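Local coordinates for protein ecto-NAD+ glycohydrolase (CD38 molecule) (Bos taurus, PDB 3GC6) that belongs to the ADP-ribosyl cyclase family as the bovine CD38 molecule, a disulfide-rich, glycosylated ecto-protein seen here as a pair of subunits, at residues A[28-32]-A[33-37]; A[66-69]-A[70-73]; A[43-46]-A[47-50]. The protein carries 1 engineered substitution. All blocks are in the same frame, centred on the assembly; numbering follows the deposited sequence.

How the contacts relate
All three contacts are local turns of helices on the same helical side of the chain, and all are only partly buried. Contact 1 ends helix 20-35, contact 3 begins helix 44-55, and they are joined covalently by the Cys-28 to Cys-44 disulfide; both also touch the second subunit, and the groups facing it are largely polar: amides, hydroxyls, a carboxylate and a guanidinium, with a sulfate beside each. Contact 2, at the start of helix 69-74, touches no other subunit. Its inward face is apolar, and Leu-71 packs on Ile-47 and Ala-50 of contact 3, while contacts 1 and 2 stay about 8 Å apart at their nearest atoms.

Contact 1 (A[28-32]-A[33-37]); sequences CDTYT and QTIRP. With SO4 (sulfate ion), chain E.
The carbonyl oxygen of Thr-30 takes two backbone bonds, from Thr-34 N at 2.9 Å and from Ile-35 N at 3.0 Å. One residue on, Arg-36 N gives a nearly straight bond to Tyr-31 O at 2.8 Å. Two successive i to i+5 bonds thus widen the last turn into a pi-type one. The hydroxyl of Thr-34 is turned back over this turn, between the backbone N and the carbonyl carbon (chi1 78°), which brings OG1 to 2.8 Å from Thr-30 O. Both threonine hydroxyls lie within reach of a sulfate ion, probably from the crystallisation liquor, though each has a backbone carbonyl as a second possible acceptor; the methyl of Thr-30 also meets Ile-35 CD1. Beyond them, Tyr-31 carries its ring across the side chains of Ile-35, at about a right angle, and Arg-36, at a slant, with CE2 3.9 Å from Arg-36 CB. The phenol hydroxyl is held by Asp-108 O.

On another side, Asp-29 and Gln-33 run side by side, their carboxylate and amide planes 51° apart. They meet through a water that donates to Asp-29 OD1 and Thr-32 OG1 and accepts from Gln-33 NE2. Thr-32 OG1 in turn donates to Cys-28 O at 2.9 Å, on the opposite face of that carbonyl from Thr-32 N. Further out, Asn-43 ND2 of the second subunit donates to Asp-29 OD2, Arg-42 O of that subunit accepts from Gln-33 NE2, and its Ser-41 shares the sulfate. This is a helix C-terminus closed by a pi-type turn, its polar side set into a subunit interface.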
loop_
_atom_site.group_PDB
_atom_site.type_symbol
_atom_site.label_atom_id
_atom_site.label_comp_id
_atom_site.label_asym_id
_atom_site.label_seq_id
_atom_site.Cartn_x
_atom_site.Cartn_y
_atom_site.Cartn_z
ATOM N N CYS A 28 -3.668 3.996 -8.228
ATOM C CA CYS A 28 -3.744 3.861 -6.780
ATOM C C CYS A 28 -2.671 2.888 -6.267
ATOM O O CYS A 28 -1.975 3.172 -5.285
ATOM C CB CYS A 28 -5.127 3.395 -6.366
ATOM S SG CYS A 28 -5.444 3.602 -4.621
ATOM N N ASP A 29 -2.513 1.765 -6.954
ATOM C CA ASP A 29 -1.446 0.820 -6.556
ATOM C C ASP A 29 -0.073 1.456 -6.700
ATOM O O ASP A 29 0.794 1.330 -5.823
ATOM C CB ASP A 29 -1.524 -0.452 -7.403
ATOM C CG ASP A 29 -2.731 -1.332 -7.046
ATOM O OD1 ASP A 29 -3.284 -1.196 -5.938
ATOM O OD2 ASP A 29 -3.125 -2.184 -7.890
ATOM N N THR A 30 0.165 2.123 -7.831
ATOM C CA THR A 30 1.436 2.795 -8.035
ATOM C C THR A 30 1.710 3.818 -6.932
ATOM O O THR A 30 2.797 3.880 -6.336
ATOM C CB THR A 30 1.449 3.452 -9.429
ATOM O OG1 THR A 30 1.415 2.395 -10.397
ATOM C CG2 THR A 30 2.704 4.329 -9.608
ATOM N N TYR A 31 0.715 4.636 -6.648
ATOM C CA TYR A 31 0.910 5.676 -5.663
ATOM C C TYR A 31 1.212 5.125 -4.260
ATOM O O TYR A 31 2.199 5.531 -3.620
ATOM C CB TYR A 31 -0.325 6.576 -5.615
ATOM C CG TYR A 31 -0.146 7.791 -4.709
ATOM C CD1 TYR A 31 0.303 9.004 -5.234
ATOM C CD2 TYR A 31 -0.402 7.704 -3.333
ATOM C CE1 TYR A 31 0.504 10.141 -4.424
ATOM C CE2 TYR A 31 -0.213 8.836 -2.499
ATOM C CZ TYR A 31 0.233 10.054 -3.064
ATOM O OH TYR A 31 0.379 11.187 -2.274
ATOM N N THR A 32 0.371 4.200 -3.804
ATOM C CA THR A 32 0.441 3.745 -2.422
ATOM C C THR A 32 1.644 2.859 -2.171
ATOM O O THR A 32 2.069 2.731 -1.014
ATOM C CB THR A 32 -0.802 2.980 -2.010
ATOM O OG1 THR A 32 -0.986 1.881 -2.916
ATOM C CG2 THR A 32 -2.044 3.891 -2.062
ATOM N N GLN A 33 2.143 2.200 -3.222
ATOM C CA GLN A 33 3.229 1.214 -3.041
ATOM C C GLN A 33 4.593 1.684 -3.537
ATOM O O GLN A 33 5.638 1.192 -3.080
ATOM C CB GLN A 33 2.850 -0.087 -3.745
ATOM C CG GLN A 33 1.639 -0.748 -3.154
ATOM C CD GLN A 33 1.284 -2.033 -3.861
ATOM O OE1 GLN A 33 2.167 -2.831 -4.213
ATOM N NE2 GLN A 33 -0.011 -2.259 -4.063
ATOM N N THR A 34 4.614 2.607 -4.482
ATOM C CA THR A 34 5.894 2.938 -5.120
ATOM C C THR A 34 6.214 4.436 -5.111
ATOM O O THR A 34 7.387 4.833 -5.100
ATOM C CB THR A 34 6.018 2.345 -6.549
ATOM O OG1 THR A 34 5.265 3.141 -7.475
ATOM C CG2 THR A 34 5.545 0.904 -6.599
ATOM N N ILE A 35 5.182 5.272 -5.094
ATOM C CA ILE A 35 5.380 6.721 -5.055
ATOM C C ILE A 35 5.495 7.256 -3.631
ATOM O O ILE A 35 6.510 7.882 -3.270
ATOM C CB ILE A 35 4.281 7.475 -5.822
ATOM C CG1 ILE A 35 4.335 7.086 -7.296
ATOM C CG2 ILE A 35 4.450 8.999 -5.683
ATOM C CD1 ILE A 35 3.297 7.774 -8.104
ATOM N N ARG A 36 4.465 7.028 -2.826
ATOM C CA ARG A 36 4.468 7.464 -1.438
ATOM C C ARG A 36 4.204 6.304 -0.488
ATOM O O ARG A 36 3.219 6.313 0.243
ATOM C CB ARG A 36 3.449 8.585 -1.200
ATOM C CG ARG A 36 4.017 10.003 -1.156
ATOM C CD ARG A 36 4.909 10.317 -2.354
ATOM N NE ARG A 36 5.371 11.706 -2.392
ATOM C CZ ARG A 36 4.989 12.599 -3.304
ATOM N NH1 ARG A 36 4.133 12.257 -4.264
ATOM N NH2 ARG A 36 5.463 13.837 -3.254
ATOM N N PRO A 37 5.097 5.301 -0.480
ATOM C CA PRO A 37 4.887 4.203 0.449
ATOM C C PRO A 37 5.453 4.537 1.831
ATOM O O PRO A 37 5.879 5.682 2.075
ATOM C CB PRO A 37 5.700 3.079 -0.175
ATOM C CG PRO A 37 6.881 3.781 -0.775
ATOM C CD PRO A 37 6.327 5.119 -1.274
HETATM S S SO4 E . 3.900 0.320 -10.582
HETATM O O1 SO4 E . 4.094 1.252 -9.474
HETATM O O2 SO4 E . 4.746 -0.863 -10.377
HETATM O O3 SO4 E . 2.492 -0.068 -10.642
HETATM O O4 SO4 E . 4.276 0.974 -11.837
HETATM O O HOH W 1 -2.369 -0.485 -3.351
#

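Contact 2 (A[66-69]-A[70-73])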
loop_
_atom_site.group_PDB
_atom_site.type_symbol
_atom_site.label_atom_id
_atom_site.label_comp_id
_atom_site.label_asym_id
_atom_site.label_seq_id
_atom_site.Cartn_x
_atom_site.Cartn_y
_atom_site.Cartn_z
ATOM N N GLU A 66 -20.736 17.213 -1.240
ATOM C CA GLU A 66 -21.063 16.121 -0.317
ATOM C C GLU A 66 -21.011 14.750 -1.013
ATOM O O GLU A 66 -20.771 13.730 -0.371
ATOM C CB GLU A 66 -22.444 16.339 0.326
ATOM C CG GLU A 66 -22.547 17.586 1.229
ATOM C CD GLU A 66 -22.497 18.916 0.485
ATOM O OE1 GLU A 66 -23.073 19.038 -0.628
ATOM O OE2 GLU A 66 -21.868 19.860 1.032
ATOM N N ASP A 67 -21.264 14.716 -2.324
ATOM C CA ASP A 67 -21.129 13.462 -3.071
ATOM C C ASP A 67 -19.726 12.833 -2.934
ATOM O O ASP A 67 -19.551 11.625 -3.118
ATOM C CB ASP A 67 -21.445 13.664 -4.555
ATOM C CG ASP A 67 -22.935 13.929 -4.808
ATOM O OD1 ASP A 67 -23.761 13.461 -4.007
ATOM O OD2 ASP A 67 -23.246 14.592 -5.805
ATOM N N TYR A 68 -18.722 13.662 -2.628
ATOM C CA TYR A 68 -17.337 13.169 -2.568
ATOM C C TYR A 68 -16.833 12.984 -1.125
ATOM O O TYR A 68 -15.681 12.580 -0.900
ATOM C CB TYR A 68 -16.420 14.131 -3.314
ATOM C CG TYR A 68 -16.500 14.012 -4.823
ATOM C CD1 TYR A 68 -16.040 12.851 -5.477
ATOM C CD2 TYR A 68 -17.019 15.062 -5.604
ATOM C CE1 TYR A 68 -16.087 12.734 -6.867
ATOM C CE2 TYR A 68 -17.067 14.944 -7.007
ATOM C CZ TYR A 68 -16.599 13.795 -7.625
ATOM O OH TYR A 68 -16.617 13.696 -9.001
ATOM N N ASN A 69 -17.694 13.257 -0.142
ATOM C CA ASN A 69 -17.228 13.127 1.248
ATOM C C ASN A 69 -16.665 11.729 1.568
ATOM O O ASN A 69 -15.604 11.619 2.196
ATOM C CB ASN A 69 -18.310 13.574 2.281
ATOM C CG ASN A 69 -18.268 15.087 2.596
ATOM O OD1 ASN A 69 -18.282 15.479 3.768
ATOM N ND2 ASN A 69 -18.226 15.938 1.567
ATOM N N SER A 70 -17.346 10.663 1.149
ATOM C CA SER A 70 -16.874 9.285 1.433
ATOM C C SER A 70 -15.534 8.925 0.755
ATOM O O SER A 70 -14.688 8.215 1.322
ATOM C CB SER A 70 -17.946 8.258 1.066
ATOM O OG SER A 70 -19.094 8.408 1.891
ATOM N N LEU A 71 -15.344 9.409 -0.470
ATOM C CA LEU A 71 -14.076 9.224 -1.175
ATOM C C LEU A 71 -12.950 9.974 -0.441
ATOM O O LEU A 71 -11.867 9.416 -0.207
ATOM C CB LEU A 71 -14.209 9.766 -2.598
ATOM C CG LEU A 71 -12.902 9.659 -3.396
ATOM C CD1 LEU A 71 -12.446 8.221 -3.673
ATOM C CD2 LEU A 71 -13.068 10.421 -4.688
ATOM N N ILE A 72 -13.199 11.235 -0.092
ATOM C CA ILE A 72 -12.167 12.037 0.580
ATOM C C ILE A 72 -11.805 11.428 1.941
ATOM O O ILE A 72 -10.628 11.404 2.335
ATOM C CB ILE A 72 -12.616 13.512 0.702
ATOM C CG1 ILE A 72 -12.326 14.235 -0.618
ATOM C CG2 ILE A 72 -11.935 14.213 1.914
ATOM C CD1 ILE A 72 -13.206 15.412 -0.948
ATOM N N ASN A 73 -12.807 10.890 2.634
ATOM C CA ASN A 73 -12.557 10.229 3.925
ATOM C C ASN A 73 -11.601 9.056 3.815
ATOM O O ASN A 73 -10.867 8.763 4.754
ATOM C CB ASN A 73 -13.850 9.739 4.578
ATOM C CG ASN A 73 -14.671 10.865 5.155
ATOM O OD1 ASN A 73 -14.215 12.010 5.261
ATOM N ND2 ASN A 73 -15.911 10.539 5.533
HETATM O O HOH W 2 -20.183 11.175 0.382
HETATM O O HOH W 3 -17.754 9.875 -1.989
#
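Tyr-68 and Leu-71 lie side by side and point the same way, with Leu-71 CD2 coming obliquely to the ring at 3.9 Å from Tyr-68 CD1. Leu-71 gets there because its CG is anti to the backbone N (chi1 178°), which carries the branched end along the ring. Ile-72 approaches from one residue further on: in the conformer given, one of two, its CD1 methyl rests near the root of the tyrosine, by Tyr-68 CB. The three side chains therefore form one apolar face. Leu-71 spreads it toward helix 44-55 and Phe-149, while Ile-72 meets Val-152 and Leu-111. A tyrosine suits the deep position because its ring is apolar yet ends in a hydroxyl, and that hydroxyl is bonded to Tyr-145 O and Trp-120 NE1. The Tyr-68 and Phe-149 rings meet edge-to-face.

Helical backbone bonds bring these residues onto one face: Ile-72 N bonds to Tyr-68 O at 2.9 Å with an N-H...O angle of 171°, and Asn-73 N bonds to Asn-69 O at 2.9 Å. Asn-73 itself folds its amide back over the turn, placing CG 3.2 Å from Asn-69 O.

Just before this, the chain passes from a 3-10 segment into helix 69-74, and two waters bridge the change. One donates to Glu-66 O and accepts from Ser-70 N at 3.0 Å; the other links Asp-67 O to Leu-71 N at 2.9 Å. The chemistry implies a two-sided helix start: hydrocarbon and one well-bonded phenol hydroxyl face the neighbouring helices, while water completes the backbone bonding where the winding changes.

Contact 3 (A[43-46]-A[47-50]); sequences NCQA and IRQA. With SO4 (sulfate ion), chain I.
Asn-43 O receives Ile-47 N at 2.9 Å, and Cys-44 O, Gln-45 O and Ala-46 O take Arg-48 N, Gln-49 N and Ala-50 N in turn, the regular opening turns of helix 44-55. Asn-43 is its N-cap: OD1 accepts from Ala-46 N at 3.1 Å, with a straight N-H...O angle of 168°, although the donor stands above the amide plane. Asparagine fits because its short side chain (CG anti to the backbone N, chi1 175°) can bring its oxygen back to the amide of Ala-46.

The polar side chains gather on the outer flank. Gln-45 is fully extended and donates from NE2 to a sulfate oxygen, O1, at 2.9 Å. In the conformer given, one of two, Arg-48 bends at chi3 (61°), bringing its guanidinium back so that Gln-45 CA lies over one of its faces. The second subunit completes this group: its Gln-25 donates to Gln-45 OE1, its Gln-45 accepts from Arg-48 NH1, and its Gln-45 and Arg-48 share the sulfate.

Cys-44 reaches back to helix 20-35 through its disulfide with Cys-28. Apolar contacts take the inner flank, where Ile-47 packs on Leu-110, Leu-111 and Leu-114, and small Ala-50 lets Leu-74 of helix 69-74 come close. A helix start divided in this way presents hydrocarbon to its own chain, and amides and a probably charged guanidinium to a partner subunit.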
loop_
_atom_site.group_PDB
_atom_site.type_symbol
_atom_site.label_atom_id
_atom_site.label_comp_id
_atom_site.label_asym_id
_atom_site.label_seq_id
_atom_site.Cartn_x
_atom_site.Cartn_y
_atom_site.Cartn_z
ATOM N N ASN A 43 -6.962 1.423 1.154
ATOM C CA ASN A 43 -7.528 0.261 0.467
ATOM C C ASN A 43 -7.897 0.712 -0.944
ATOM O O ASN A 43 -8.891 1.408 -1.131
ATOM C CB ASN A 43 -8.780 -0.237 1.221
ATOM C CG ASN A 43 -9.510 -1.366 0.518
ATOM O OD1 ASN A 43 -9.301 -1.669 -0.667
ATOM N ND2 ASN A 43 -10.412 -2.003 1.265
ATOM N N CYS A 44 -7.089 0.360 -1.934
ATOM C CA CYS A 44 -7.329 0.891 -3.282
ATOM C C CYS A 44 -8.609 0.396 -3.952
ATOM O O CYS A 44 -9.191 1.095 -4.777
ATOM C CB CYS A 44 -6.143 0.664 -4.209
ATOM S SG CYS A 44 -4.761 1.785 -3.869
ATOM N N GLN A 45 -9.024 -0.836 -3.642
ATOM C CA GLN A 45 -10.294 -1.335 -4.148
ATOM C C GLN A 45 -11.417 -0.452 -3.624
ATOM O O GLN A 45 -12.303 -0.042 -4.384
ATOM C CB GLN A 45 -10.543 -2.799 -3.730
ATOM C CG GLN A 45 -11.914 -3.316 -4.216
ATOM C CD GLN A 45 -12.195 -4.754 -3.836
ATOM O OE1 GLN A 45 -11.359 -5.425 -3.233
ATOM N NE2 GLN A 45 -13.391 -5.244 -4.204
ATOM N N ALA A 46 -11.395 -0.172 -2.324
ATOM C CA ALA A 46 -12.429 0.663 -1.721
ATOM C C ALA A 46 -12.410 2.086 -2.286
ATOM O O ALA A 46 -13.461 2.696 -2.500
ATOM C CB ALA A 46 -12.341 0.694 -0.194
ATOM N N ILE A 47 -11.208 2.640 -2.473
ATOM C CA ILE A 47 -11.078 3.987 -3.066
ATOM C C ILE A 47 -11.679 4.047 -4.480
ATOM O O ILE A 47 -12.453 4.976 -4.815
ATOM C CB ILE A 47 -9.601 4.456 -3.022
ATOM C CG1 ILE A 47 -9.249 4.823 -1.580
ATOM C CG2 ILE A 47 -9.403 5.666 -3.909
ATOM C CD1 ILE A 47 -7.714 4.874 -1.313
ATOM N N ARG A 48 -11.345 3.071 -5.321
ATOM C CA ARG A 48 -11.917 3.028 -6.663
ATOM C C ARG A 48 -13.441 2.910 -6.577
ATOM O O ARG A 48 -14.177 3.615 -7.277
ATOM C CB ARG A 48 -11.355 1.853 -7.473
ATOM C CG ARG A 48 -11.866 1.783 -8.900
ATOM C CD ARG A 48 -11.211 0.619 -9.649
ATOM N NE ARG A 48 -11.519 -0.666 -9.008
ATOM C CZ ARG A 48 -10.617 -1.481 -8.456
ATOM N NH1 ARG A 48 -11.006 -2.620 -7.897
ATOM N NH2 ARG A 48 -9.329 -1.172 -8.464
ATOM N N GLN A 49 -13.918 2.001 -5.731
ATOM C CA GLN A 49 -15.364 1.792 -5.652
ATOM C C GLN A 49 -16.073 3.085 -5.183
ATOM O O GLN A 49 -17.140 3.441 -5.724
ATOM C CB GLN A 49 -15.680 0.601 -4.741
ATOM C CG GLN A 49 -15.310 -0.713 -5.438
ATOM C CD GLN A 49 -15.402 -1.907 -4.518
ATOM O OE1 GLN A 49 -15.471 -1.748 -3.308
ATOM N NE2 GLN A 49 -15.399 -3.110 -5.093
ATOM N N ALA A 50 -15.483 3.774 -4.197
ATOM C CA ALA A 50 -16.055 5.041 -3.693
ATOM C C ALA A 50 -16.028 6.129 -4.775
ATOM O O ALA A 50 -16.958 6.932 -4.871
ATOM C CB ALA A 50 -15.305 5.522 -2.444
HETATM S S SO4 I . -14.337 -8.839 -5.462
HETATM O O1 SO4 I . -14.511 -7.955 -4.308
HETATM O O2 SO4 I . -14.900 -10.154 -5.155
HETATM O O3 SO4 I . -15.003 -8.302 -6.647
HETATM O O4 SO4 I . -12.908 -8.969 -5.731
#